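Local coordinates for protein putative c-1-tetrahydrofolate synthase, cytoplasmic (Leishmania major, PDB 4A26) that probably interconverts tetrahydrofolate one-carbon derivatives as a homodimeric methylenetetrahydrofolate dehydrogenase and methenyltetrahydrofolate cyclohydrolase, at residues 256-260 and 261-265. Residues are numbered along the deposited sequence; the frame is centred on the assembly and turned at random.
Sequences GDVCF and EEAAA
A chi1 of -178° swings Val258 CG1 to the side opposite the backbone N, and that methyl meets Ala263 CB at 3.6 Å, the apolar contact that ties the loop to the helical turn. On another side of the same turn, Glu262 keeps CG anti to the carbonyl carbon (chi1 -66°) and runs extended beyond it, passing alongside Cys259 until OE1 lies 3.7 Å from Cys259 CB. That oxygen also accepts a hydrogen bond from the backbone N of Gly226, which helps fix the carboxylate against the loop. Between the two side-chain contacts lies the backbone of the N-cap residue, Cys259: its O takes the i to i+4 bond from Ala263 N, 3.0 Å and fairly straight (160° at the hydrogen), and a weaker one from Glu262 N. One step on, Ala264 N donates to Phe260 O at 2.9 Å. Glu261 instead sets CG between its backbone N and carbonyl carbon and then bends at chi2, which turns the chain back and carries OE2 to 3.4 Å from Phe260 N without a hydrogen bond. This short helix, 260-263, follows strand 253-255 in the NAD(P)-binding domain, a Rossmann-type fold; Val258, Phe260 and Ala263 all rest on Ile270 of strand 269-271, and Val258 also touches Ala216 of strand 213-216 in the same parallel sheet.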
loop_
_atom_site.group_PDB
_atom_site.type_symbol
_atom_site.label_atom_id
_atom_site.label_comp_id
_atom_site.label_asym_id
_atom_site.label_seq_id
_atom_site.Cartn_x
_atom_site.Cartn_y
_atom_site.Cartn_z
ATOM N N GLY A 256 11.100 -17.416 -18.181
ATOM C CA GLY A 256 10.718 -16.902 -16.872
ATOM C C GLY A 256 11.860 -16.844 -15.872
ATOM O O GLY A 256 12.970 -17.299 -16.149
ATOM N N ASP A 257 11.571 -16.275 -14.704
ATOM C CA ASP A 257 12.529 -16.188 -13.599
ATOM C C ASP A 257 12.897 -17.554 -13.030
ATOM O O ASP A 257 14.009 -17.752 -12.538
ATOM C CB ASP A 257 11.962 -15.330 -12.462
ATOM C CG ASP A 257 12.081 -13.838 -12.722
ATOM O OD1 ASP A 257 12.158 -13.421 -13.893
ATOM O OD2 ASP A 257 12.088 -13.074 -11.731
ATOM N N VAL A 258 11.954 -18.487 -13.089
ATOM C CA VAL A 258 12.113 -19.790 -12.467
ATOM C C VAL A 258 12.689 -20.781 -13.457
ATOM O O VAL A 258 12.333 -20.759 -14.631
ATOM C CB VAL A 258 10.758 -20.322 -11.966
ATOM C CG1 VAL A 258 10.932 -21.668 -11.278
ATOM C CG2 VAL A 258 10.104 -19.302 -11.031
ATOM N N CYS A 259 13.595 -21.633 -12.981
ATOM C CA CYS A 259 14.044 -22.785 -13.752
ATOM C C CYS A 259 12.968 -23.850 -13.629
ATOM O O CYS A 259 12.908 -24.578 -12.636
ATOM C CB CYS A 259 15.379 -23.310 -13.232
ATOM S SG CYS A 259 16.723 -22.143 -13.429
ATOM N N PHE A 260 12.118 -23.933 -14.646
ATOM C CA PHE A 260 10.911 -24.737 -14.570
ATOM C C PHE A 260 11.166 -26.210 -14.250
ATOM O O PHE A 260 10.619 -26.748 -13.285
ATOM C CB PHE A 260 10.122 -24.631 -15.873
ATOM C CG PHE A 260 8.908 -25.498 -15.896
ATOM C CD1 PHE A 260 7.757 -25.109 -15.228
ATOM C CD2 PHE A 260 8.924 -26.721 -16.553
ATOM C CE1 PHE A 260 6.637 -25.915 -15.228
ATOM C CE2 PHE A 260 7.807 -27.531 -16.560
ATOM C CZ PHE A 260 6.660 -27.131 -15.895
ATOM N N GLU A 261 11.989 -26.859 -15.066
ATOM C CA GLU A 261 12.210 -28.303 -14.942
ATOM C C GLU A 261 12.833 -28.691 -13.605
ATOM O O GLU A 261 12.630 -29.804 -13.128
ATOM C CB GLU A 261 13.048 -28.862 -16.107
ATOM C CG GLU A 261 14.284 -28.045 -16.464
ATOM C CD GLU A 261 13.968 -26.894 -17.407
ATOM O OE1 GLU A 261 13.733 -27.159 -18.610
ATOM O OE2 GLU A 261 13.927 -25.736 -16.929
ATOM N N GLU A 262 13.584 -27.774 -13.003
ATOM C CA GLU A 262 14.129 -28.000 -11.669
ATOM C C GLU A 262 13.035 -27.831 -10.620
ATOM O O GLU A 262 12.913 -28.643 -9.699
ATOM C CB GLU A 262 15.273 -27.029 -11.381
ATOM C CG GLU A 262 16.515 -27.229 -12.246
ATOM C CD GLU A 262 17.658 -26.304 -11.852
ATOM O OE1 GLU A 262 17.453 -25.412 -11.000
ATOM O OE2 GLU A 262 18.769 -26.469 -12.393
ATOM N N ALA A 263 12.244 -26.772 -10.767
ATOM C CA ALA A 263 11.176 -26.454 -9.818
ATOM C C ALA A 263 10.057 -27.498 -9.811
ATOM O O ALA A 263 9.388 -27.678 -8.795
ATOM C CB ALA A 263 10.604 -25.077 -10.118
ATOM N N ALA A 264 9.861 -28.180 -10.937
ATOM C CA ALA A 264 8.799 -29.182 -11.066
ATOM C C ALA A 264 9.044 -30.429 -10.207
ATOM O O ALA A 264 8.097 -31.079 -9.772
ATOM C CB ALA A 264 8.617 -29.575 -12.531
ATOM N N ALA A 265 10.308 -30.759 -9.966
ATOM C CA ALA A 265 10.655 -31.919 -9.142
ATOM C C ALA A 265 10.335 -31.708 -7.652
ATOM O O ALA A 265 10.188 -32.682 -6.908
ATOM C CB ALA A 265 12.126 -32.271 -9.324
#